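Local structure of peptide methionine sulfoxide reductase msrA/msrB (Neisseria gonorrhoeae, 2H30) at residues Ile43-Ser48 with Gln115-Ser120; Ser55-Ala60 with Ala96-Pro101; Lys93-Ala96 with Lys102-Val105; Arg136-Ser141 with Leu148-Asn153. The protein reduces methionine sulfoxide, its N-terminal thioredoxin domain, the part described here, being able to pass electrons from DsbD to the downstream reductases. The protein carries 2 engineered substitutions. One frame throughout, in Å; residues are numbered along the deposited sequence.

Contact 1: Ile43-Ser48 with Gln115-Ser120; sequences IKFWAS and QNLNIS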
loop_
_atom_site.group_PDB
_atom_site.type_symbol
_atom_site.label_atom_id
_atom_site.label_comp_id
_atom_site.label_asym_id
_atom_site.label_seq_id
_atom_site.Cartn_x
_atom_site.Cartn_y
_atom_site.Cartn_z
ATOM N N ILE A 43 -3.800 0.462 -1.808
ATOM C CA ILE A 43 -2.448 0.761 -1.291
ATOM C C ILE A 43 -2.397 0.534 0.199
ATOM O O ILE A 43 -3.236 1.088 0.934
ATOM C CB ILE A 43 -2.072 2.226 -1.519
ATOM C CG1 ILE A 43 -2.165 2.560 -3.019
ATOM C CG2 ILE A 43 -0.660 2.499 -0.960
ATOM C CD1 ILE A 43 -1.983 4.062 -3.253
ATOM N N LYS A 44 -1.443 -0.238 0.647
ATOM C CA LYS A 44 -1.222 -0.425 2.115
ATOM C C LYS A 44 -0.011 0.424 2.532
ATOM O O LYS A 44 1.087 0.181 1.966
ATOM C CB LYS A 44 -0.883 -1.884 2.407
ATOM C CG LYS A 44 -0.748 -2.095 3.939
ATOM C CD LYS A 44 -0.392 -3.514 4.252
ATOM C CE LYS A 44 -0.821 -3.740 5.761
ATOM N NZ LYS A 44 -0.867 -5.145 5.958
ATOM N N PHE A 45 -0.223 1.342 3.485
ATOM C CA PHE A 45 0.867 2.157 4.059
ATOM C C PHE A 45 1.327 1.464 5.321
ATOM O O PHE A 45 0.503 1.071 6.171
ATOM C CB PHE A 45 0.352 3.560 4.419
ATOM C CG PHE A 45 -0.049 4.351 3.209
ATOM C CD1 PHE A 45 -1.312 4.207 2.638
ATOM C CD2 PHE A 45 0.876 5.182 2.610
ATOM C CE1 PHE A 45 -1.637 4.958 1.482
ATOM C CE2 PHE A 45 0.550 5.958 1.469
ATOM C CZ PHE A 45 -0.697 5.848 0.890
ATOM N N TRP A 46 2.643 1.394 5.479
ATOM C CA TRP A 46 3.223 0.700 6.625
ATOM C C TRP A 46 4.597 1.252 6.973
ATOM O O TRP A 46 5.139 2.096 6.244
ATOM C CB TRP A 46 3.293 -0.813 6.341
ATOM C CG TRP A 46 4.206 -1.215 5.216
ATOM C CD1 TRP A 46 3.915 -1.167 3.865
ATOM C CD2 TRP A 46 5.489 -1.825 5.330
ATOM N NE1 TRP A 46 5.002 -1.680 3.130
ATOM C CE2 TRP A 46 5.981 -2.043 4.022
ATOM C CE3 TRP A 46 6.310 -2.113 6.426
ATOM C CZ2 TRP A 46 7.207 -2.642 3.763
ATOM C CZ3 TRP A 46 7.567 -2.687 6.162
ATOM C CH2 TRP A 46 8.010 -2.936 4.858
ATOM N N ALA A 47 5.147 0.778 8.109
ATOM C CA ALA A 47 6.485 1.134 8.555
ATOM C C ALA A 47 7.158 -0.055 9.177
ATOM O O ALA A 47 6.489 -0.910 9.777
ATOM C CB ALA A 47 6.448 2.265 9.552
ATOM N N SER A 48 8.481 -0.012 9.103
ATOM C CA SER A 48 9.333 -1.122 9.623
ATOM C C SER A 48 9.180 -1.273 11.141
ATOM O O SER A 48 9.397 -2.373 11.666
ATOM C CB SER A 48 10.794 -0.882 9.276
ATOM O OG SER A 48 11.250 0.282 9.948
ATOM N N GLN A 115 1.544 12.107 3.580
ATOM C CA GLN A 115 1.195 13.460 4.008
ATOM C C GLN A 115 0.015 14.023 3.200
ATOM O O GLN A 115 -0.899 14.600 3.803
ATOM C CB GLN A 115 2.411 14.374 3.867
ATOM C CG GLN A 115 3.457 14.038 4.905
ATOM C CD GLN A 115 4.631 14.960 4.761
ATOM O OE1 GLN A 115 4.470 16.174 4.877
ATOM N NE2 GLN A 115 5.782 14.425 4.415
ATOM N N ASN A 116 0.019 13.859 1.876
ATOM C CA ASN A 116 -1.106 14.304 1.030
ATOM C C ASN A 116 -2.426 13.672 1.436
ATOM O O ASN A 116 -3.470 14.271 1.330
ATOM C CB ASN A 116 -0.845 14.008 -0.453
ATOM C CG ASN A 116 0.300 14.807 -1.038
ATOM O OD1 ASN A 116 0.817 14.447 -2.116
ATOM N ND2 ASN A 116 0.718 15.851 -0.351
ATOM N N LEU A 117 -2.368 12.399 1.850
ATOM C CA LEU A 117 -3.564 11.692 2.228
ATOM C C LEU A 117 -3.900 11.789 3.706
ATOM O O LEU A 117 -4.899 11.192 4.146
ATOM C CB LEU A 117 -3.477 10.216 1.760
ATOM C CG LEU A 117 -3.268 9.993 0.275
ATOM C CD1 LEU A 117 -3.396 8.471 -0.063
ATOM C CD2 LEU A 117 -4.185 10.748 -0.560
ATOM N N ASN A 118 -3.096 12.534 4.483
ATOM C CA ASN A 118 -3.300 12.643 5.928
ATOM C C ASN A 118 -3.277 11.276 6.637
ATOM O O ASN A 118 -4.089 11.004 7.542
ATOM C CB ASN A 118 -4.583 13.455 6.255
ATOM C CG ASN A 118 -4.687 13.866 7.707
ATOM O OD1 ASN A 118 -3.678 14.065 8.397
ATOM N ND2 ASN A 118 -5.919 13.963 8.192
ATOM N N ILE A 119 -2.300 10.452 6.225
ATOM C CA ILE A 119 -2.138 9.150 6.869
ATOM C C ILE A 119 -1.134 9.360 8.003
ATOM O O ILE A 119 -0.030 9.825 7.756
ATOM C CB ILE A 119 -1.783 8.053 5.876
ATOM C CG1 ILE A 119 -3.101 7.773 5.062
ATOM C CG2 ILE A 119 -1.252 6.822 6.647
ATOM C CD1 ILE A 119 -3.036 6.670 4.107
ATOM N N SER A 120 -1.537 8.980 9.215
ATOM C CA SER A 120 -0.691 9.194 10.389
ATOM C C SER A 120 -0.520 7.936 11.237
ATOM O O SER A 120 0.291 7.921 12.216
ATOM C CB SER A 120 -1.254 10.339 11.305
ATOM O OG SER A 120 -2.627 10.065 11.585
#
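Phe45 meets Ile119 and Leu117 on one side of the central sheet of a thioredoxin fold, where strand 41-45 is covered by the end of helix 112-116 and the loop that follows. The case illustrates how a single aromatic side chain can tie a sheet to a covering segment without any polar bond between the two. Traced outward, the phenylalanine leaves the strand with CB directed at the loop, and its CG lies anti to the carbonyl carbon (chi1 -66°). At the root of the ring, CG is 3.9 Å from Ile119 CD1. The contact tightens one atom further on, where CD1 of Phe45 comes within 3.3 Å of that same methyl, Ile119 CD1, and CE1 of Phe45 is almost as near. The isoleucine thus uses only its delta methyl, placed over a ring face and displaced toward the rim: a CH-pi contact with CD1 3.7 Å from the ring centroid and 29° off the normal. Ile43 CG2, from two residues earlier on the same strand, covers the opposite face, so the ring is sandwiched between two aliphatic groups. Val77 and Ala126, on the flanking strands, also touch Phe45. Leu117 arrives just before the chain breaks out of the helix at Asn118, whose positive phi (57°) belongs to a Schellman motif. Finally, the far end of the phenylalanine is reached obliquely by the leucine, with CZ of Phe45 lying 3.9 Å from Leu117 CD1.

Contact 2: Ser55-Ala60 with Ala96-Pro101; sequences SELGQA and AGLNYP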
loop_
_atom_site.group_PDB
_atom_site.type_symbol
_atom_site.label_atom_id
_atom_site.label_comp_id
_atom_site.label_asym_id
_atom_site.label_seq_id
_atom_site.Cartn_x
_atom_site.Cartn_y
_atom_site.Cartn_z
ATOM N N SER A 55 3.799 -8.207 10.588
ATOM C CA SER A 55 3.090 -9.523 10.638
ATOM C C SER A 55 2.154 -9.744 9.462
ATOM O O SER A 55 1.737 -10.883 9.203
ATOM C CB SER A 55 2.298 -9.601 11.946
ATOM O OG SER A 55 1.114 -8.813 11.891
ATOM N N GLU A 56 1.787 -8.627 8.796
ATOM C CA GLU A 56 0.799 -8.647 7.744
ATOM C C GLU A 56 1.455 -8.618 6.335
ATOM O O GLU A 56 0.738 -8.692 5.327
ATOM C CB GLU A 56 -0.134 -7.449 7.895
ATOM C CG GLU A 56 -1.081 -7.574 9.075
ATOM C CD GLU A 56 -1.929 -6.285 9.275
ATOM O OE1 GLU A 56 -1.685 -5.281 8.563
ATOM O OE2 GLU A 56 -2.854 -6.285 10.133
ATOM N N LEU A 57 2.775 -8.537 6.277
ATOM C CA LEU A 57 3.469 -8.479 4.935
ATOM C C LEU A 57 3.201 -9.763 4.128
ATOM O O LEU A 57 2.888 -9.680 2.929
ATOM C CB LEU A 57 4.962 -8.253 5.072
ATOM C CG LEU A 57 5.381 -6.889 5.612
ATOM C CD1 LEU A 57 6.854 -6.925 5.903
ATOM C CD2 LEU A 57 5.035 -5.827 4.558
ATOM N N GLY A 58 3.223 -10.903 4.821
ATOM C CA GLY A 58 2.973 -12.187 4.092
ATOM C C GLY A 58 1.537 -12.261 3.586
ATOM O O GLY A 58 1.259 -12.807 2.519
ATOM N N GLN A 59 0.604 -11.748 4.381
ATOM C CA GLN A 59 -0.776 -11.673 3.999
ATOM C C GLN A 59 -0.955 -10.819 2.742
ATOM O O GLN A 59 -1.610 -11.228 1.797
ATOM C CB GLN A 59 -1.535 -11.077 5.188
ATOM C CG GLN A 59 -2.996 -11.000 4.970
ATOM C CD GLN A 59 -3.654 -10.214 6.135
ATOM O OE1 GLN A 59 -3.286 -9.078 6.374
ATOM N NE2 GLN A 59 -4.618 -10.821 6.822
ATOM N N ALA A 60 -0.380 -9.617 2.763
ATOM C CA ALA A 60 -0.508 -8.725 1.597
ATOM C C ALA A 60 0.136 -9.345 0.359
ATOM O O ALA A 60 -0.385 -9.181 -0.734
ATOM C CB ALA A 60 0.192 -7.365 1.950
ATOM N N ALA A 96 15.793 -5.580 2.512
ATOM C CA ALA A 96 16.357 -6.658 1.713
ATOM C C ALA A 96 16.567 -7.948 2.539
ATOM O O ALA A 96 16.609 -9.028 1.981
ATOM C CB ALA A 96 17.671 -6.192 1.051
ATOM N N GLY A 97 16.632 -7.841 3.872
ATOM C CA GLY A 97 16.686 -9.044 4.718
ATOM C C GLY A 97 15.381 -9.814 4.904
ATOM O O GLY A 97 15.376 -10.912 5.465
ATOM N N LEU A 98 14.267 -9.178 4.530
ATOM C CA LEU A 98 12.965 -9.836 4.607
ATOM C C LEU A 98 12.703 -10.551 3.298
ATOM O O LEU A 98 13.341 -10.242 2.249
ATOM C CB LEU A 98 11.885 -8.787 4.877
ATOM C CG LEU A 98 11.750 -8.300 6.354
ATOM C CD1 LEU A 98 12.984 -7.621 6.968
ATOM C CD2 LEU A 98 10.484 -7.465 6.546
ATOM N N ASN A 99 11.795 -11.513 3.307
ATOM C CA ASN A 99 11.585 -12.279 2.110
ATOM C C ASN A 99 10.136 -12.297 1.613
ATOM O O ASN A 99 9.362 -13.240 1.888
ATOM C CB ASN A 99 12.097 -13.697 2.320
ATOM C CG ASN A 99 11.968 -14.560 1.078
ATOM O OD1 ASN A 99 11.521 -15.699 1.165
ATOM N ND2 ASN A 99 12.355 -14.033 -0.055
ATOM N N TYR A 100 9.782 -11.233 0.874
ATOM C CA TYR A 100 8.444 -11.137 0.260
ATOM C C TYR A 100 8.585 -10.748 -1.200
ATOM O O TYR A 100 8.186 -9.643 -1.589
ATOM C CB TYR A 100 7.568 -10.104 1.021
ATOM C CG TYR A 100 7.385 -10.576 2.458
ATOM C CD1 TYR A 100 6.541 -11.633 2.758
ATOM C CD2 TYR A 100 8.140 -10.001 3.489
ATOM C CE1 TYR A 100 6.446 -12.118 4.086
ATOM C CE2 TYR A 100 8.030 -10.474 4.818
ATOM C CZ TYR A 100 7.204 -11.519 5.082
ATOM O OH TYR A 100 7.051 -12.060 6.351
ATOM N N PRO A 101 9.126 -11.661 -1.991
ATOM C CA PRO A 101 9.526 -11.277 -3.348
ATOM C C PRO A 101 8.367 -10.898 -4.249
ATOM O O PRO A 101 8.622 -10.262 -5.280
ATOM C CB PRO A 101 10.265 -12.524 -3.848
ATOM C CG PRO A 101 9.661 -13.640 -3.102
ATOM C CD PRO A 101 9.468 -13.075 -1.689
HETATM O O HOH W 1 4.494 -11.260 7.402
#
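The ring of Tyr100 lies flat against the flank of helix 51-64, with Leu57 and Gly58 as its immediate neighbours there. Its CG lies opposite the carbonyl carbon (chi1 -62°), which turns the ring toward the helix. Leu57 CB sits almost directly above the ring centre, 3.9 Å from the Tyr100 centroid and 13° off the normal, a CH-pi contact centred on the face. From that point the leucine runs across the tyrosine at about a right angle, and its CD1 touches both partners, lying 3.9 Å from Tyr100 CE2 and 3.7 Å from Leu98 CD2. Gly58 offers no side chain, and its backbone fills the adjoining place, with CA 3.5 Å from Tyr100 CE1 and set obliquely to the ring. In thioredoxins this helix is the one that carries the redox-active CxxC at its N-terminal end, and a CxxC sequence in that position is consistent with the same role here. The loop 96-101, coming after helix 90-95, thus packs on the side of the probable active-site helix, and Tyr100 reaches Glu61 one turn further along. The helix is kinked here, since the amides of Gly58 and Gln59 make no bond to the preceding turn. A bridging water takes up one of them, accepting from Gly58 N at 2.9 Å. The same water is hydrogen-bonded to the phenol, 2.9 Å from Tyr100 OH, which holds the polar end of the ring beside the kink.

Contact 3: Lys93-Ala96 with Lys102-Val105; sequences KWYA and KLPV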
loop_
_atom_site.group_PDB
_atom_site.type_symbol
_atom_site.label_atom_id
_atom_site.label_comp_id
_atom_site.label_asym_id
_atom_site.label_seq_id
_atom_site.Cartn_x
_atom_site.Cartn_y
_atom_site.Cartn_z
ATOM N N LYS A 93 18.128 -1.409 2.731
ATOM C CA LYS A 93 19.093 -2.367 3.245
ATOM C C LYS A 93 18.462 -3.286 4.293
ATOM O O LYS A 93 18.649 -4.476 4.227
ATOM C CB LYS A 93 20.319 -1.630 3.817
ATOM C CG LYS A 93 21.416 -2.618 4.238
ATOM C CD LYS A 93 21.658 -3.760 3.201
ATOM C CE LYS A 93 21.826 -3.255 1.725
ATOM N NZ LYS A 93 21.066 -4.112 0.732
ATOM N N TRP A 94 17.677 -2.705 5.179
ATOM C CA TRP A 94 16.936 -3.467 6.201
ATOM C C TRP A 94 15.925 -4.369 5.476
ATOM O O TRP A 94 15.812 -5.565 5.748
ATOM C CB TRP A 94 16.232 -2.502 7.159
ATOM C CG TRP A 94 15.219 -3.239 7.980
ATOM C CD1 TRP A 94 15.446 -4.051 9.068
ATOM C CD2 TRP A 94 13.819 -3.329 7.690
ATOM N NE1 TRP A 94 14.252 -4.576 9.529
ATOM C CE2 TRP A 94 13.245 -4.171 8.682
ATOM C CE3 TRP A 94 12.992 -2.761 6.692
ATOM C CZ2 TRP A 94 11.876 -4.475 8.715
ATOM C CZ3 TRP A 94 11.621 -3.060 6.725
ATOM C CH2 TRP A 94 11.082 -3.921 7.722
ATOM N N TYR A 95 15.160 -3.777 4.548
ATOM C CA TYR A 95 14.090 -4.558 3.931
ATOM C C TYR A 95 14.578 -5.718 3.079
ATOM O O TYR A 95 13.925 -6.755 2.945
ATOM C CB TYR A 95 13.157 -3.627 3.151
ATOM C CG TYR A 95 11.950 -4.364 2.595
ATOM C CD1 TYR A 95 11.008 -4.911 3.475
ATOM C CD2 TYR A 95 11.842 -4.631 1.255
ATOM C CE1 TYR A 95 9.937 -5.619 2.991
ATOM C CE2 TYR A 95 10.763 -5.390 0.750
ATOM C CZ TYR A 95 9.825 -5.842 1.644
ATOM O OH TYR A 95 8.778 -6.587 1.173
ATOM N N ALA A 96 15.793 -5.580 2.512
ATOM C CA ALA A 96 16.357 -6.658 1.713
ATOM C C ALA A 96 16.567 -7.948 2.539
ATOM O O ALA A 96 16.609 -9.028 1.981
ATOM C CB ALA A 96 17.671 -6.192 1.051
ATOM N N LYS A 102 7.123 -11.253 -3.950
ATOM C CA LYS A 102 6.021 -10.870 -4.793
ATOM C C LYS A 102 5.207 -9.690 -4.276
ATOM O O LYS A 102 4.154 -9.373 -4.825
ATOM C CB LYS A 102 5.106 -12.056 -4.977
ATOM C CG LYS A 102 5.804 -13.278 -5.658
ATOM C CD LYS A 102 6.009 -13.018 -7.136
ATOM C CE LYS A 102 6.604 -14.271 -7.815
ATOM N NZ LYS A 102 7.906 -14.709 -7.171
ATOM N N LEU A 103 5.699 -9.033 -3.218
ATOM C CA LEU A 103 5.017 -7.874 -2.685
ATOM C C LEU A 103 5.610 -6.541 -3.185
ATOM O O LEU A 103 6.782 -6.258 -2.903
ATOM C CB LEU A 103 5.212 -7.903 -1.153
ATOM C CG LEU A 103 4.377 -6.796 -0.423
ATOM C CD1 LEU A 103 2.885 -6.961 -0.622
ATOM C CD2 LEU A 103 4.765 -6.863 1.033
ATOM N N PRO A 104 4.822 -5.715 -3.888
ATOM C CA PRO A 104 5.385 -4.425 -4.275
ATOM C C PRO A 104 5.530 -3.464 -3.119
ATOM O O PRO A 104 4.566 -3.315 -2.334
ATOM C CB PRO A 104 4.384 -3.892 -5.317
ATOM C CG PRO A 104 3.529 -5.097 -5.681
ATOM C CD PRO A 104 3.482 -5.957 -4.441
ATOM N N VAL A 105 6.745 -2.932 -2.946
ATOM C CA VAL A 105 6.976 -1.968 -1.908
ATOM C C VAL A 105 7.493 -0.686 -2.536
ATOM O O VAL A 105 8.716 -0.602 -2.840
ATOM C CB VAL A 105 7.939 -2.460 -0.817
ATOM C CG1 VAL A 105 8.091 -1.354 0.225
ATOM C CG2 VAL A 105 7.412 -3.792 -0.161
HETATM O O HOH W 2 8.906 -7.007 -1.444
#
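Tyr95 reaches from the last turn of helix 90-95 to the chain entering strand 105-107, and there its phenol end presses on Val105. This is the tight part of the contact. One methyl, Val105 CG2, lies 3.4 Å from Tyr95 OH and 3.6 Å from Tyr95 CZ, with CE2 of the tyrosine only slightly more distant. The two side chains approach from opposite directions, and the methyl comes to the ring obliquely. Tyr95 extends away from its own helix because its ring carbon CG is trans to the backbone N (chi1 -175°), which carries the hydroxyl across to residues 102-105. Leu103 belongs to the looser part: its side chain crosses that of Tyr95 at about a right angle, and its nearest methyl, CD2, is 4.0 Å from Tyr95 OH. That leucine is more concerned with helix 51-64, where it packs against Leu57, Ala60 and Glu61. A water links the two segments on this looser side. It sits in the ring plane at the edge of Tyr95, accepts a hydrogen bond from Tyr95 OH at 2.7 Å, and donates one to Leu103 O at 2.7 Å. Within this thioredoxin-like domain the contact joins helix 90-95 to strand 105-107, which lies between strands 24-25 and 73-78 of the sheet. The hydroxyl oxygen packs against a methyl while its proton goes to a water that in turn donates to a backbone carbonyl, so the polar end is satisfied beside an apolar neighbour.

Contact 4: Arg136-Ser141 with Leu148-Asn153; sequences RIVKGS and LALIRN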
loop_
_atom_site.group_PDB
_atom_site.type_symbol
_atom_site.label_atom_id
_atom_site.label_comp_id
_atom_site.label_asym_id
_atom_site.label_seq_id
_atom_site.Cartn_x
_atom_site.Cartn_y
_atom_site.Cartn_z
ATOM N N ARG A 136 -11.193 6.179 -1.039
ATOM C CA ARG A 136 -11.431 5.737 0.314
ATOM C C ARG A 136 -10.086 5.656 1.023
ATOM O O ARG A 136 -9.071 5.268 0.415
ATOM C CB ARG A 136 -12.026 4.291 0.290
ATOM C CG ARG A 136 -12.462 3.713 1.618
ATOM C CD ARG A 136 -13.854 4.319 2.023
ATOM N NE ARG A 136 -14.348 3.712 3.243
ATOM C CZ ARG A 136 -15.228 2.716 3.234
ATOM N NH1 ARG A 136 -15.686 2.253 2.069
ATOM N NH2 ARG A 136 -15.642 2.233 4.393
ATOM N N ILE A 137 -10.083 6.060 2.286
ATOM C CA ILE A 137 -8.918 5.834 3.190
ATOM C C ILE A 137 -9.434 5.155 4.449
ATOM O O ILE A 137 -10.458 5.543 5.048
ATOM C CB ILE A 137 -8.245 7.171 3.609
ATOM C CG1 ILE A 137 -7.664 7.864 2.366
ATOM C CG2 ILE A 137 -7.128 6.901 4.594
ATOM C CD1 ILE A 137 -7.329 9.348 2.576
ATOM N N VAL A 138 -8.760 4.062 4.815
ATOM C CA VAL A 138 -9.126 3.292 5.981
ATOM C C VAL A 138 -7.965 3.306 6.946
ATOM O O VAL A 138 -6.864 2.891 6.611
ATOM C CB VAL A 138 -9.467 1.825 5.574
ATOM C CG1 VAL A 138 -9.813 0.994 6.821
ATOM C CG2 VAL A 138 -10.651 1.833 4.558
ATOM N N LYS A 139 -8.237 3.743 8.199
ATOM C CA LYS A 139 -7.208 3.674 9.249
ATOM C C LYS A 139 -7.223 2.269 9.843
ATOM O O LYS A 139 -8.299 1.744 10.176
ATOM C CB LYS A 139 -7.595 4.646 10.369
ATOM C CG LYS A 139 -6.672 4.740 11.519
ATOM C CD LYS A 139 -7.161 5.916 12.431
ATOM C CE LYS A 139 -6.901 7.274 11.738
ATOM N NZ LYS A 139 -7.433 8.510 12.436
ATOM N N GLY A 140 -6.033 1.694 9.960
ATOM C CA GLY A 140 -5.826 0.393 10.629
ATOM C C GLY A 140 -5.927 -0.753 9.667
ATOM O O GLY A 140 -5.969 -0.543 8.454
ATOM N N SER A 141 -5.881 -1.942 10.256
ATOM C CA SER A 141 -5.866 -3.177 9.486
ATOM C C SER A 141 -7.198 -3.470 8.863
ATOM O O SER A 141 -8.257 -3.098 9.412
ATOM C CB SER A 141 -5.538 -4.361 10.380
ATOM O OG SER A 141 -4.311 -4.188 10.978
ATOM N N LEU A 148 -11.409 -7.277 -0.348
ATOM C CA LEU A 148 -12.144 -7.619 -1.566
ATOM C C LEU A 148 -13.381 -6.757 -1.764
ATOM O O LEU A 148 -13.707 -6.435 -2.918
ATOM C CB LEU A 148 -12.526 -9.123 -1.476
ATOM C CG LEU A 148 -11.343 -10.078 -1.672
ATOM C CD1 LEU A 148 -11.823 -11.466 -1.284
ATOM C CD2 LEU A 148 -10.789 -10.091 -3.124
ATOM N N ALA A 149 -14.081 -6.449 -0.654
ATOM C CA ALA A 149 -15.260 -5.601 -0.716
ATOM C C ALA A 149 -14.860 -4.219 -1.253
ATOM O O ALA A 149 -15.490 -3.683 -2.186
ATOM C CB ALA A 149 -15.881 -5.493 0.660
ATOM N N LEU A 150 -13.715 -3.713 -0.771
ATOM C CA LEU A 150 -13.286 -2.360 -1.230
ATOM C C LEU A 150 -12.926 -2.309 -2.712
ATOM O O LEU A 150 -13.177 -1.308 -3.410
ATOM C CB LEU A 150 -12.032 -1.903 -0.476
ATOM C CG LEU A 150 -12.168 -1.407 0.943
ATOM C CD1 LEU A 150 -10.723 -0.984 1.359
ATOM C CD2 LEU A 150 -13.058 -0.160 0.920
ATOM N N ILE A 151 -12.315 -3.360 -3.251
ATOM C CA ILE A 151 -11.896 -3.318 -4.671
ATOM C C ILE A 151 -13.110 -3.457 -5.572
ATOM O O ILE A 151 -13.067 -3.003 -6.723
ATOM C CB ILE A 151 -10.782 -4.294 -5.072
ATOM C CG1 ILE A 151 -11.223 -5.748 -4.964
ATOM C CG2 ILE A 151 -9.516 -4.070 -4.213
ATOM C CD1 ILE A 151 -10.155 -6.726 -5.586
ATOM N N ARG A 152 -14.172 -4.050 -5.030
ATOM C CA ARG A 152 -15.433 -4.122 -5.752
ATOM C C ARG A 152 -16.227 -2.831 -5.619
ATOM O O ARG A 152 -16.798 -2.379 -6.632
ATOM C CB ARG A 152 -16.283 -5.300 -5.285
ATOM C CG ARG A 152 -17.440 -5.570 -6.221
ATOM C CD ARG A 152 -18.406 -6.527 -5.595
ATOM N NE ARG A 152 -19.117 -5.894 -4.518
ATOM C CZ ARG A 152 -19.028 -6.197 -3.235
ATOM N NH1 ARG A 152 -18.233 -7.161 -2.818
ATOM N NH2 ARG A 152 -19.735 -5.515 -2.354
ATOM N N ASN A 153 -16.282 -2.256 -4.423
ATOM C CA ASN A 153 -17.108 -1.034 -4.206
ATOM C C ASN A 153 -16.358 -0.142 -3.234
ATOM O O ASN A 153 -16.259 -0.481 -2.058
ATOM C CB ASN A 153 -18.473 -1.431 -3.621
ATOM C CG ASN A 153 -19.319 -0.215 -3.178
ATOM O OD1 ASN A 153 -19.009 0.909 -3.495
ATOM N ND2 ASN A 153 -20.363 -0.467 -2.387
#
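Leu150, projecting from helix 144-152, meets Arg136 and Val138, two residues that face it from strand 134-139. The apolar interactions are few. Leu150 CD2 lies 4.0 Å from Arg136 CG, against the aliphatic base of the arginine, and the other branch, Leu150 CD1, makes a looser approach to Val138 CG2 at 4.3 Å. The arginine and leucine cross at about a right angle. A bend at chi2 (78°) turns the arginine so that its charged end also passes over the leucine, with Arg136 NH1 3.7 Å from Leu150 CD2, obliquely to the guanidinium plane. Polar interactions lie beyond the helix end: Arg136 NH1 donates to the carbonyls of Pro154 and Ala156, in the chain that follows. Among the backbone bonds, Asn153 N closes the last turn on Ala149 O at 2.8 Å, while Arg136 and Val138 pair with Leu127 and Trp125 of strand 124-128. The hairpin of these two strands followed by the helix forms the beta-beta-alpha end of the thioredoxin fold, and the contact fastens helix to outer strand. In chemical terms, a single arginine does two jobs, its CG and NH1 packing on a leucine while the same nitrogen gathers two carbonyl oxygens, an environment that would probably stabilise its positive charge near the C-terminal end of the helix.

Contacts 2 and 3 are neighbours, their centres about 7 Å apart; they touch and share Ala96, and both are nested along the chain inside the loop closed by contact 1. Contact 4 follows in series, its centre about 14 Å from that of contact 1 and about 23 Å from that of contact 3, which lies on the opposite side of the chain's centre. The mixed sheet relates them: strand 41-45 serves contact 1, strand 134-139 contact 4 and the start of strand 105-107 contact 3. Helix 51-64, probably the active-site helix, has the 96-101 loop on one flank, and its Glu56 reaches Lys44 by a salt bridge (OE1 to NZ, 2.7 Å) and, probably, Ser141 by a hydrogen bond.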